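Local coordinates for protein RNase NGR3 (Nicotiana glutinosa, PDB 1VCZ) that probably cleaves single-stranded RNA as a T2-family ribonuclease, and binds guanosine monophosphate at two neighbouring nucleotide sites, at residues 16-21 against 39-44; 160-165 against 172-177; 6-11 against 45-50. One frame throughout, in Å; residues are numbered along the deposited sequence.

Interaction 1: residues 16-21 against 39-44. With 5GP (guanosine-5'-monophosphate), chain C.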
loop_
_atom_site.group_PDB
_atom_site.type_symbol
_atom_site.label_atom_id
_atom_site.label_comp_id
_atom_site.label_asym_id
_atom_site.label_seq_id
_atom_site.Cartn_x
_atom_site.Cartn_y
_atom_site.Cartn_z
ATOM N N GLN A 16 2.211 2.431 0.091
ATOM C CA GLN A 16 3.462 2.944 0.640
ATOM C C GLN A 16 3.792 4.293 -0.000
ATOM O O GLN A 16 3.333 4.594 -1.109
ATOM C CB GLN A 16 4.620 1.950 0.387
ATOM C CG GLN A 16 5.012 1.747 -1.079
ATOM C CD GLN A 16 6.287 0.902 -1.255
ATOM O OE1 GLN A 16 7.170 0.886 -0.385
ATOM N NE2 GLN A 16 6.394 0.221 -2.396
ATOM N N TRP A 17 4.545 5.106 0.725
ATOM C CA TRP A 17 5.000 6.405 0.225
ATOM C C TRP A 17 6.438 6.099 -0.203
ATOM O O TRP A 17 7.328 5.952 0.640
ATOM C CB TRP A 17 5.007 7.441 1.345
ATOM C CG TRP A 17 5.456 8.799 0.859
ATOM C CD1 TRP A 17 6.527 9.522 1.309
ATOM C CD2 TRP A 17 4.844 9.582 -0.171
ATOM N NE1 TRP A 17 6.617 10.714 0.617
ATOM C CE2 TRP A 17 5.601 10.780 -0.295
ATOM C CE3 TRP A 17 3.732 9.397 -1.000
ATOM C CZ2 TRP A 17 5.279 11.783 -1.220
ATOM C CZ3 TRP A 17 3.407 10.405 -1.926
ATOM C CH2 TRP A 17 4.187 11.583 -2.019
ATOM N N PRO A 18 6.679 5.978 -1.521
ATOM C CA PRO A 18 8.005 5.670 -2.073
ATOM C C PRO A 18 9.164 6.428 -1.457
ATOM O O PRO A 18 10.171 5.835 -1.066
ATOM C CB PRO A 18 7.838 5.974 -3.568
ATOM C CG PRO A 18 6.419 5.609 -3.812
ATOM C CD PRO A 18 5.725 6.257 -2.605
ATOM N N ALA A 19 9.018 7.740 -1.341
ATOM C CA ALA A 19 10.099 8.546 -0.791
ATOM C C ALA A 19 10.532 8.108 0.601
ATOM O O ALA A 19 11.707 8.264 0.961
ATOM C CB ALA A 19 9.711 10.016 -0.795
ATOM N N SER A 20 9.611 7.551 1.387
ATOM C CA SER A 20 9.972 7.087 2.734
ATOM C C SER A 20 10.630 5.712 2.737
ATOM O O SER A 20 11.170 5.263 3.748
ATOM C CB SER A 20 8.746 7.060 3.656
ATOM O OG SER A 20 8.276 8.373 3.916
ATOM N N TYR A 21 10.565 5.019 1.611
ATOM C CA TYR A 21 11.214 3.718 1.533
ATOM C C TYR A 21 12.646 3.990 1.070
ATOM O O TYR A 21 13.551 3.207 1.328
ATOM C CB TYR A 21 10.504 2.832 0.496
ATOM C CG TYR A 21 11.077 1.433 0.360
ATOM C CD1 TYR A 21 10.528 0.369 1.061
ATOM C CD2 TYR A 21 12.176 1.185 -0.461
ATOM C CE1 TYR A 21 11.054 -0.918 0.953
ATOM C CE2 TYR A 21 12.715 -0.098 -0.579
ATOM C CZ TYR A 21 12.146 -1.141 0.127
ATOM O OH TYR A 21 12.647 -2.414 -0.007
ATOM N N ASP A 39 3.927 9.698 -5.640
ATOM C CA ASP A 39 2.538 9.452 -5.300
ATOM C C ASP A 39 2.543 8.142 -4.509
ATOM O O ASP A 39 3.527 7.386 -4.541
ATOM C CB ASP A 39 1.760 9.293 -6.621
ATOM C CG ASP A 39 0.255 9.144 -6.442
ATOM O OD1 ASP A 39 -0.270 9.332 -5.323
ATOM O OD2 ASP A 39 -0.416 8.841 -7.459
ATOM N N PHE A 40 1.451 7.886 -3.798
ATOM C CA PHE A 40 1.360 6.647 -3.045
ATOM C C PHE A 40 1.217 5.501 -4.027
ATOM O O PHE A 40 0.479 5.583 -5.019
ATOM C CB PHE A 40 0.155 6.666 -2.095
ATOM C CG PHE A 40 0.348 7.567 -0.912
ATOM C CD1 PHE A 40 0.034 8.922 -0.997
ATOM C CD2 PHE A 40 0.897 7.067 0.278
ATOM C CE1 PHE A 40 0.265 9.766 0.082
ATOM C CE2 PHE A 40 1.130 7.908 1.355
ATOM C CZ PHE A 40 0.817 9.253 1.260
ATOM N N SER A 41 1.917 4.415 -3.737
ATOM C CA SER A 41 1.865 3.247 -4.601
ATOM C C SER A 41 1.396 2.044 -3.794
ATOM O O SER A 41 1.432 2.053 -2.562
ATOM C CB SER A 41 3.247 2.959 -5.169
ATOM O OG SER A 41 4.141 2.582 -4.139
ATOM N N ILE A 42 0.983 1.005 -4.499
ATOM C CA ILE A 42 0.500 -0.197 -3.835
ATOM C C ILE A 42 1.586 -1.076 -3.240
ATOM O O ILE A 42 2.589 -1.368 -3.882
ATOM C CB ILE A 42 -0.305 -1.081 -4.824
ATOM C CG1 ILE A 42 -1.444 -0.263 -5.431
ATOM C CG2 ILE A 42 -0.869 -2.321 -4.122
ATOM C CD1 ILE A 42 -1.969 -0.790 -6.752
ATOM N N HIS A 43 1.376 -1.502 -2.003
ATOM C CA HIS A 43 2.281 -2.477 -1.415
ATOM C C HIS A 43 1.524 -3.805 -1.550
ATOM O O HIS A 43 2.014 -4.752 -2.197
ATOM C CB HIS A 43 2.580 -2.198 0.062
ATOM C CG HIS A 43 3.424 -3.265 0.700
ATOM N ND1 HIS A 43 4.066 -3.097 1.906
ATOM C CD2 HIS A 43 3.746 -4.517 0.279
ATOM C CE1 HIS A 43 4.749 -4.189 2.200
ATOM N NE2 HIS A 43 4.574 -5.068 1.229
ATOM N N GLY A 44 0.317 -3.883 -0.981
ATOM C CA GLY A 44 -0.421 -5.134 -1.100
ATOM C C GLY A 44 -1.901 -5.106 -0.771
ATOM O O GLY A 44 -2.402 -4.120 -0.233
HETATM P P 5GP C . 4.667 -9.491 1.170
HETATM O O1P 5GP C . 3.613 -8.534 1.551
HETATM O O2P 5GP C . 5.386 -10.143 2.344
HETATM O O3P 5GP C . 4.095 -10.595 0.208
HETATM O "O5'" 5GP C . 5.824 -8.764 0.288
HETATM C "C5'" 5GP C . 6.796 -7.910 0.914
HETATM C "C4'" 5GP C . 8.204 -8.188 0.424
HETATM O "O4'" 5GP C . 8.255 -7.561 -0.903
HETATM C "C3'" 5GP C . 9.357 -7.572 1.204
HETATM O "O3'" 5GP C . 9.949 -8.483 2.114
HETATM C "C2'" 5GP C . 10.383 -7.101 0.167
HETATM O "O2'" 5GP C . 11.530 -7.979 0.085
HETATM C "C1'" 5GP C . 9.586 -7.051 -1.140
HETATM N N9 5GP C . 9.491 -5.759 -1.884
HETATM C C8 5GP C . 9.851 -5.482 -3.179
HETATM N N7 5GP C . 9.744 -4.222 -3.538
HETATM C C5 5GP C . 9.164 -3.626 -2.396
HETATM C C6 5GP C . 8.757 -2.260 -2.221
HETATM O O6 5GP C . 8.759 -1.368 -3.052
HETATM N N1 5GP C . 8.302 -2.006 -0.885
HETATM C C2 5GP C . 8.146 -3.002 0.088
HETATM N N2 5GP C . 7.642 -2.549 1.266
HETATM N N3 5GP C . 8.462 -4.321 -0.100
HETATM C C4 5GP C . 8.998 -4.547 -1.369
HETATM O O HOH W 1 4.505 0.237 -4.967
#
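With CG set between its backbone N and carbonyl carbon (chi1 66°) and the chain extended beyond, Gln16 reaches past Ser41, whose OG takes up the same position on its own residue and lies 3.3 Å from Gln16 CG. The glutamine amide then meets the guanine base of the guanosine monophosphate in chain C with a matched pair of bonds: NE2 gives to O6 at 2.9 Å, almost straight at 176°, and OE1 takes the base N1-H. A group that both donates and accepts suits the Watson-Crick edge of guanine. One water accepts from Gln16 NE2 and Ser41 OG and donates to Ile42 O, which should help to fix the rotation of the amide. Tyr21 covers the base, its CE1 3.5 Å from N1, while His43 CE1 approaches the exocyclic N2. Gln16 and Ser41 form an antiparallel hydrogen-bonded pair at one end of strands 10-16 and 41-48, in the sheet of the RNase T2 fold; farther along, His43 and Gly44 both face Val14 in a classic beta bulge. At the next residues of the two segments, Trp17 CE3 sits over the centre of the Phe40 ring, the two planes 47° apart. Trp17 NE1 is bonded to Pro206 O, and Pro18 CD rests against Asp39 O at 3.1 Å, while the Asp39 carboxylate makes a salt bridge with Arg120.

Interaction 2: residues 160-165 against 172-177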
loop_
_atom_site.group_PDB
_atom_site.type_symbol
_atom_site.label_atom_id
_atom_site.label_comp_id
_atom_site.label_asym_id
_atom_site.label_seq_id
_atom_site.Cartn_x
_atom_site.Cartn_y
_atom_site.Cartn_z
ATOM N N TYR A 160 -4.952 3.522 8.999
ATOM C CA TYR A 160 -3.993 3.249 10.065
ATOM C C TYR A 160 -2.697 3.687 9.383
ATOM O O TYR A 160 -2.459 3.303 8.244
ATOM C CB TYR A 160 -3.898 1.758 10.371
ATOM C CG TYR A 160 -2.666 1.440 11.191
ATOM C CD1 TYR A 160 -2.602 1.764 12.544
ATOM C CD2 TYR A 160 -1.559 0.849 10.606
ATOM C CE1 TYR A 160 -1.455 1.500 13.297
ATOM C CE2 TYR A 160 -0.415 0.578 11.343
ATOM C CZ TYR A 160 -0.372 0.902 12.685
ATOM O OH TYR A 160 0.746 0.594 13.406
ATOM N N ILE A 161 -1.894 4.501 10.052
ATOM C CA ILE A 161 -0.657 4.991 9.460
ATOM C C ILE A 161 0.557 4.353 10.111
ATOM O O ILE A 161 0.679 4.308 11.334
ATOM C CB ILE A 161 -0.538 6.541 9.599
ATOM C CG1 ILE A 161 -1.729 7.237 8.929
ATOM C CG2 ILE A 161 0.717 7.016 8.918
ATOM C CD1 ILE A 161 -3.059 6.984 9.567
ATOM N N GLU A 162 1.462 3.852 9.286
ATOM C CA GLU A 162 2.673 3.238 9.793
ATOM C C GLU A 162 3.809 4.194 9.450
ATOM O O GLU A 162 3.925 4.632 8.306
ATOM C CB GLU A 162 2.907 1.887 9.109
ATOM C CG GLU A 162 4.279 1.279 9.391
ATOM C CD GLU A 162 4.538 0.019 8.564
ATOM O OE1 GLU A 162 3.628 -0.425 7.817
ATOM O OE2 GLU A 162 5.657 -0.514 8.661
ATOM N N CYS A 163 4.629 4.516 10.443
ATOM C CA CYS A 163 5.745 5.423 10.227
ATOM C C CYS A 163 7.076 4.711 10.337
ATOM O O CYS A 163 7.162 3.649 10.930
ATOM C CB CYS A 163 5.695 6.543 11.266
ATOM S SG CYS A 163 4.259 7.638 11.041
ATOM N N ASN A 164 8.105 5.276 9.719
ATOM C CA ASN A 164 9.440 4.731 9.873
ATOM C C ASN A 164 10.342 5.952 10.073
ATOM O O ASN A 164 9.838 7.071 10.241
ATOM C CB ASN A 164 9.866 3.830 8.696
ATOM C CG ASN A 164 10.009 4.563 7.381
ATOM O OD1 ASN A 164 10.546 4.001 6.409
ATOM N ND2 ASN A 164 9.534 5.798 7.326
ATOM N N VAL A 165 11.656 5.767 10.065
ATOM C CA VAL A 165 12.539 6.905 10.312
ATOM C C VAL A 165 13.589 7.086 9.213
ATOM O O VAL A 165 14.282 6.131 8.856
ATOM C CB VAL A 165 13.242 6.732 11.666
ATOM C CG1 VAL A 165 14.070 7.976 11.991
ATOM C CG2 VAL A 165 12.208 6.460 12.763
ATOM N N GLN A 172 8.571 9.620 9.698
ATOM C CA GLN A 172 7.865 9.968 8.481
ATOM C C GLN A 172 6.739 8.999 8.174
ATOM O O GLN A 172 6.793 7.846 8.591
ATOM C CB GLN A 172 8.864 9.934 7.325
ATOM C CG GLN A 172 9.672 8.636 7.298
ATOM C CD GLN A 172 10.729 8.604 6.203
ATOM O OE1 GLN A 172 11.266 7.538 5.871
ATOM N NE2 GLN A 172 11.030 9.770 5.639
ATOM N N ILE A 173 5.740 9.467 7.433
ATOM C CA ILE A 173 4.632 8.604 7.028
ATOM C C ILE A 173 5.236 7.594 6.041
ATOM O O ILE A 173 5.882 7.975 5.057
ATOM C CB ILE A 173 3.486 9.460 6.383
ATOM C CG1 ILE A 173 2.306 8.581 5.974
ATOM C CG2 ILE A 173 4.007 10.270 5.193
ATOM C CD1 ILE A 173 2.549 7.723 4.797
ATOM N N TYR A 174 5.043 6.301 6.300
ATOM C CA TYR A 174 5.617 5.275 5.437
ATOM C C TYR A 174 4.567 4.441 4.720
ATOM O O TYR A 174 4.616 4.315 3.495
ATOM C CB TYR A 174 6.546 4.394 6.266
ATOM C CG TYR A 174 7.027 3.139 5.575
ATOM C CD1 TYR A 174 7.572 3.186 4.293
ATOM C CD2 TYR A 174 6.964 1.899 6.230
ATOM C CE1 TYR A 174 8.047 2.019 3.673
ATOM C CE2 TYR A 174 7.428 0.740 5.631
ATOM C CZ TYR A 174 7.970 0.804 4.348
ATOM O OH TYR A 174 8.429 -0.342 3.731
ATOM N N GLN A 175 3.633 3.846 5.466
ATOM C CA GLN A 175 2.572 3.080 4.813
ATOM C C GLN A 175 1.187 3.471 5.334
ATOM O O GLN A 175 1.044 3.928 6.461
ATOM C CB GLN A 175 2.825 1.584 4.977
ATOM C CG GLN A 175 4.012 1.150 4.121
ATOM C CD GLN A 175 4.208 -0.354 4.039
ATOM O OE1 GLN A 175 4.561 -0.867 2.987
ATOM N NE2 GLN A 175 3.994 -1.057 5.135
ATOM N N VAL A 176 0.172 3.298 4.498
ATOM C CA VAL A 176 -1.167 3.646 4.904
ATOM C C VAL A 176 -2.029 2.414 4.710
ATOM O O VAL A 176 -2.045 1.831 3.626
ATOM C CB VAL A 176 -1.718 4.798 4.048
ATOM C CG1 VAL A 176 -3.184 5.076 4.451
ATOM C CG2 VAL A 176 -0.867 6.052 4.262
ATOM N N TYR A 177 -2.718 2.027 5.774
ATOM C CA TYR A 177 -3.599 0.866 5.749
ATOM C C TYR A 177 -5.062 1.290 5.751
ATOM O O TYR A 177 -5.460 2.134 6.535
ATOM C CB TYR A 177 -3.377 -0.007 6.994
ATOM C CG TYR A 177 -2.036 -0.691 7.050
ATOM C CD1 TYR A 177 -0.869 0.047 7.169
ATOM C CD2 TYR A 177 -1.937 -2.081 7.016
ATOM C CE1 TYR A 177 0.364 -0.566 7.253
ATOM C CE2 TYR A 177 -0.695 -2.707 7.104
ATOM C CZ TYR A 177 0.448 -1.936 7.221
ATOM O OH TYR A 177 1.704 -2.520 7.301
#
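Glu162 and Gln175 run side by side in the same direction, with carboxylate and amide planes turned 79° apart, and Gln175 NE2 meets Glu162 OE1 at 2.8 Å from above the carboxylate plane. Tyr177 OH donates to the same oxygen at 2.9 Å from the opposite face, on the syn side, so two donors grip OE1. The other oxygen, OE2, lies in the plane of the Tyr174 ring at its edge, 3.7 Å from CD2, where the polarised C-H groups suit a carboxylate. Tyr174 is sandwiched: Gln175 CG packs over the centre of one face, and the Asn164 amide lies nearly parallel over the other, offset toward the rim, though its exact placement is doubtful. Because Glu162 holds CG anti to the backbone N (chi1 170°) and runs extended beyond it, its carboxylate spans to Gln175 NE2 and the Tyr174 edge. Were Glu162 replaced by an alanine, Gln175 NE2 and Tyr177 OH would probably lose their shared acceptor, and the Gln175 amide would have less to fix its rotation. Tyr160 presents its edge to the face of Tyr177 in an offset edge-to-face pair, centroids 5.5 Å apart. Ile161 CG2 meets Ile173 CG1; Ile161 shares its face of the sheet with Val176. Glu162 O accepts both Tyr174 N and Gln175 N, a classic beta bulge that shifts the register of this antiparallel hairpin by one residue. Cys163 is tied to Cys199 by a disulfide. Through OE1 Gln175 bonds to His43, so the glutamate probably helps to position that predicted catalytic histidine. Strand 171-181 lies between strands 160-165 and 10-16 of the sheet, with Tyr174 and Gln172 touching helix 18-21 and Ile173 packing on strand 202-205.

Interaction 3: residues 6-11 against 45-50. With 5GP (guanosine-5'-monophosphate), chain B; 5GP (guanosine-5'-monophosphate), chain C.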
loop_
_atom_site.group_PDB
_atom_site.type_symbol
_atom_site.label_atom_id
_atom_site.label_comp_id
_atom_site.label_asym_id
_atom_site.label_seq_id
_atom_site.Cartn_x
_atom_site.Cartn_y
_atom_site.Cartn_z
ATOM N N GLN A 6 -16.748 -18.378 3.151
ATOM C CA GLN A 6 -15.601 -17.480 2.955
ATOM C C GLN A 6 -14.441 -17.693 3.926
ATOM O O GLN A 6 -14.605 -17.614 5.147
ATOM C CB GLN A 6 -16.060 -16.018 2.987
ATOM C CG GLN A 6 -16.249 -15.440 1.588
ATOM C CD GLN A 6 -14.922 -15.187 0.874
ATOM O OE1 GLN A 6 -14.271 -14.167 1.099
ATOM N NE2 GLN A 6 -14.516 -16.122 0.018
ATOM N N ASP A 7 -13.269 -17.955 3.350
ATOM C CA ASP A 7 -12.051 -18.227 4.091
ATOM C C ASP A 7 -11.482 -17.084 4.915
ATOM O O ASP A 7 -10.591 -17.316 5.709
ATOM C CB ASP A 7 -10.947 -18.728 3.148
ATOM C CG ASP A 7 -10.938 -20.239 2.995
ATOM O OD1 ASP A 7 -11.906 -20.795 2.421
ATOM O OD2 ASP A 7 -9.951 -20.869 3.445
ATOM N N PHE A 8 -11.952 -15.856 4.733
ATOM C CA PHE A 8 -11.390 -14.783 5.539
ATOM C C PHE A 8 -12.394 -13.688 5.861
ATOM O O PHE A 8 -13.534 -13.726 5.383
ATOM C CB PHE A 8 -10.148 -14.221 4.857
ATOM C CG PHE A 8 -10.412 -13.626 3.509
ATOM C CD1 PHE A 8 -10.521 -12.246 3.361
ATOM C CD2 PHE A 8 -10.515 -14.446 2.377
ATOM C CE1 PHE A 8 -10.723 -11.680 2.102
ATOM C CE2 PHE A 8 -10.718 -13.889 1.107
ATOM C CZ PHE A 8 -10.817 -12.505 0.974
ATOM N N ASP A 9 -11.978 -12.705 6.653
ATOM C CA ASP A 9 -12.905 -11.670 7.075
ATOM C C ASP A 9 -12.885 -10.346 6.335
ATOM O O ASP A 9 -13.935 -9.757 6.124
ATOM C CB ASP A 9 -12.743 -11.408 8.569
ATOM C CG ASP A 9 -12.949 -12.661 9.407
ATOM O OD1 ASP A 9 -12.206 -12.839 10.382
ATOM O OD2 ASP A 9 -13.856 -13.466 9.100
ATOM N N PHE A 10 -11.702 -9.860 5.978
ATOM C CA PHE A 10 -11.594 -8.586 5.271
ATOM C C PHE A 10 -10.181 -8.493 4.711
ATOM O O PHE A 10 -9.363 -9.392 4.953
ATOM C CB PHE A 10 -11.811 -7.427 6.253
ATOM C CG PHE A 10 -10.724 -7.324 7.312
ATOM C CD1 PHE A 10 -9.667 -6.447 7.145
ATOM C CD2 PHE A 10 -10.758 -8.129 8.454
ATOM C CE1 PHE A 10 -8.635 -6.350 8.100
ATOM C CE2 PHE A 10 -9.736 -8.045 9.421
ATOM C CZ PHE A 10 -8.671 -7.153 9.249
ATOM N N PHE A 11 -9.921 -7.442 3.926
ATOM C CA PHE A 11 -8.582 -7.197 3.389
ATOM C C PHE A 11 -7.978 -5.958 3.982
ATOM O O PHE A 11 -8.670 -4.976 4.218
ATOM C CB PHE A 11 -8.569 -6.826 1.886
ATOM C CG PHE A 11 -9.008 -7.903 0.962
ATOM C CD1 PHE A 11 -10.356 -7.990 0.569
ATOM C CD2 PHE A 11 -8.078 -8.753 0.375
ATOM C CE1 PHE A 11 -10.753 -8.899 -0.397
ATOM C CE2 PHE A 11 -8.485 -9.672 -0.599
ATOM C CZ PHE A 11 -9.824 -9.741 -0.985
ATOM N N LEU A 45 -2.599 -6.183 -1.136
ATOM C CA LEU A 45 -4.040 -6.333 -0.865
ATOM C C LEU A 45 -4.015 -7.667 -0.126
ATOM O O LEU A 45 -3.853 -8.717 -0.747
ATOM C CB LEU A 45 -4.812 -6.462 -2.173
ATOM C CG LEU A 45 -6.323 -6.600 -2.037
ATOM C CD1 LEU A 45 -6.852 -5.489 -1.118
ATOM C CD2 LEU A 45 -6.972 -6.544 -3.429
ATOM N N TRP A 46 -4.174 -7.603 1.191
ATOM C CA TRP A 46 -4.027 -8.779 2.048
ATOM C C TRP A 46 -5.218 -9.369 2.783
ATOM O O TRP A 46 -5.766 -8.743 3.687
ATOM C CB TRP A 46 -2.985 -8.478 3.129
ATOM C CG TRP A 46 -1.657 -7.963 2.656
ATOM C CD1 TRP A 46 -1.080 -8.157 1.436
ATOM C CD2 TRP A 46 -0.705 -7.233 3.446
ATOM N NE1 TRP A 46 0.189 -7.592 1.424
ATOM C CE2 TRP A 46 0.433 -7.022 2.645
ATOM C CE3 TRP A 46 -0.712 -6.741 4.757
ATOM C CZ2 TRP A 46 1.567 -6.327 3.117
ATOM C CZ3 TRP A 46 0.423 -6.044 5.232
ATOM C CH2 TRP A 46 1.538 -5.850 4.403
ATOM N N PRO A 47 -5.627 -10.588 2.420
ATOM C CA PRO A 47 -6.745 -11.231 3.103
ATOM C C PRO A 47 -6.330 -11.345 4.566
ATOM O O PRO A 47 -5.168 -11.653 4.856
ATOM C CB PRO A 47 -6.826 -12.582 2.414
ATOM C CG PRO A 47 -6.458 -12.199 0.982
ATOM C CD PRO A 47 -5.262 -11.318 1.198
ATOM N N ASN A 48 -7.273 -11.110 5.478
ATOM C CA ASN A 48 -6.966 -11.115 6.915
ATOM C C ASN A 48 -8.145 -11.644 7.742
ATOM O O ASN A 48 -9.275 -11.678 7.265
ATOM C CB ASN A 48 -6.679 -9.663 7.352
ATOM C CG ASN A 48 -5.529 -9.537 8.333
ATOM O OD1 ASN A 48 -4.372 -9.485 7.937
ATOM N ND2 ASN A 48 -5.845 -9.490 9.636
ATOM N N TYR A 49 -7.864 -12.064 8.978
ATOM C CA TYR A 49 -8.905 -12.503 9.917
ATOM C C TYR A 49 -9.078 -11.425 10.993
ATOM O O TYR A 49 -8.137 -10.696 11.314
ATOM C CB TYR A 49 -8.499 -13.792 10.621
ATOM C CG TYR A 49 -8.232 -14.947 9.703
ATOM C CD1 TYR A 49 -7.086 -15.724 9.864
ATOM C CD2 TYR A 49 -9.159 -15.323 8.727
ATOM C CE1 TYR A 49 -6.858 -16.851 9.084
ATOM C CE2 TYR A 49 -8.954 -16.454 7.935
ATOM C CZ TYR A 49 -7.793 -17.214 8.123
ATOM O OH TYR A 49 -7.563 -18.326 7.350
ATOM N N GLU A 50 -10.271 -11.336 11.568
ATOM C CA GLU A 50 -10.532 -10.356 12.605
ATOM C C GLU A 50 -9.749 -10.651 13.881
ATOM O O GLU A 50 -9.616 -9.788 14.761
ATOM C CB GLU A 50 -12.044 -10.277 12.891
ATOM C CG GLU A 50 -12.807 -9.609 11.750
ATOM C CD GLU A 50 -14.252 -9.318 12.075
ATOM O OE1 GLU A 50 -14.654 -9.432 13.254
ATOM O OE2 GLU A 50 -14.987 -8.957 11.140
HETATM P P 5GP B . 8.730 -8.821 7.354
HETATM O O1P 5GP B . 10.061 -9.156 6.790
HETATM O O2P 5GP B . 8.420 -9.586 8.639
HETATM O O3P 5GP B . 8.588 -7.267 7.591
HETATM O "O5'" 5GP B . 7.526 -9.173 6.310
HETATM C "C5'" 5GP B . 6.134 -9.013 6.687
HETATM C "C4'" 5GP B . 5.156 -9.561 5.648
HETATM O "O4'" 5GP B . 4.262 -10.475 6.411
HETATM C "C3'" 5GP B . 4.191 -8.591 4.979
HETATM O "O3'" 5GP B . 4.687 -8.017 3.789
HETATM C "C2'" 5GP B . 2.943 -9.433 4.727
HETATM O "O2'" 5GP B . 3.023 -10.236 3.543
HETATM C "C1'" 5GP B . 2.885 -10.265 5.972
HETATM N N9 5GP B . 2.091 -9.718 7.085
HETATM C C8 5GP B . 2.505 -8.993 8.187
HETATM N N7 5GP B . 1.556 -8.380 8.842
HETATM C C5 5GP B . 0.392 -8.815 8.159
HETATM C C6 5GP B . -0.969 -8.548 8.493
HETATM O O6 5GP B . -1.391 -7.893 9.433
HETATM N N1 5GP B . -1.867 -9.161 7.572
HETATM C C2 5GP B . -1.470 -9.925 6.471
HETATM N N2 5GP B . -2.501 -10.443 5.779
HETATM N N3 5GP B . -0.178 -10.154 6.121
HETATM C C4 5GP B . 0.704 -9.595 7.054
HETATM P P 5GP C . 4.667 -9.491 1.170
HETATM O O1P 5GP C . 3.613 -8.534 1.551
HETATM O O2P 5GP C . 5.386 -10.143 2.344
HETATM O O3P 5GP C . 4.095 -10.595 0.208
HETATM O "O5'" 5GP C . 5.824 -8.764 0.288
HETATM C "C5'" 5GP C . 6.796 -7.910 0.914
HETATM C "C4'" 5GP C . 8.204 -8.188 0.424
HETATM O "O4'" 5GP C . 8.255 -7.561 -0.903
HETATM C "C3'" 5GP C . 9.357 -7.572 1.204
HETATM O "O3'" 5GP C . 9.949 -8.483 2.114
HETATM C "C2'" 5GP C . 10.383 -7.101 0.167
HETATM O "O2'" 5GP C . 11.530 -7.979 0.085
HETATM C "C1'" 5GP C . 9.586 -7.051 -1.140
HETATM N N9 5GP C . 9.491 -5.759 -1.884
HETATM C C8 5GP C . 9.851 -5.482 -3.179
HETATM N N7 5GP C . 9.744 -4.222 -3.538
HETATM C C5 5GP C . 9.164 -3.626 -2.396
HETATM C C6 5GP C . 8.757 -2.260 -2.221
HETATM O O6 5GP C . 8.759 -1.368 -3.052
HETATM N N1 5GP C . 8.302 -2.006 -0.885
HETATM C C2 5GP C . 8.146 -3.002 0.088
HETATM N N2 5GP C . 7.642 -2.549 1.266
HETATM N N3 5GP C . 8.462 -4.321 -0.100
HETATM C C4 5GP C . 8.998 -4.547 -1.369
HETATM O O HOH W 2 -14.689 -8.120 8.756
#
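Asn48 and Phe10 lie side by side, pointing the same way, with Asn48 CB over one face of the phenylalanine ring in a CH-pi contact, 4.0 Å from its centroid. Beyond that footing, Asn48 OD1 accepts N1 of the guanine of chain B at 2.6 Å and, more weakly, its N2. Asn48 ND2 donates to Tyr49 O at 3.1 Å, which probably helps to keep OD1, not ND2, toward the base. Trp46 lies over the same nucleotide, C2' of its ribose above one ring face, while Trp46 NE1 bonds to Glu97. On the apolar side, Pro47 CB stands over the centre of the Phe8 ring and Pro47 CG reaches Phe11 CE2 at 3.6 Å; Leu45 packs on Phe11 as well. Asn48 O accepts both Asp9 N and Phe10 N, making a classic beta bulge at the end of strands 10-16 and 41-48. Within the bulge, Asp9 CG lies anti to the carbonyl carbon (chi1 -57°), bringing OD1 to Glu50 N at 2.7 Å through its anti lone pair. A water bridges Asp9 O and Glu50 OE2. An amide oxygen turned to two neighbouring donors matches the N1 and N2 of guanine; adenine, with no hydrogen on N1 and no N2 amino group, could not make these two bonds, although Asn48 also contacts AMP, so the site is not closed to adenine.

Interactions 1 and 3 sit on the same pair of neighbouring strands, 10-16 and 41-48, with centres about 22 Å apart, and each holds the base of a different guanosine monophosphate. Between the bases, His43 and Trp46 meet edge-to-face, close to Glu97 and His101, the other predicted catalytic residues; the chain C phosphate comes near Trp46, with O1P 3.4 Å from Trp46 CZ2. Interaction 2 borders this cleft along strand 171-181, its centre about 10 Å from that of interaction 1, and the two are joined through Gln175 OE1 and His43 ND1, 2.5 Å apart, and through Ser20 OG and Ile173 O, 2.7 Å apart. Towards interaction 3 it offers Tyr177 CE2, 4.0 Å from Trp46 CZ3.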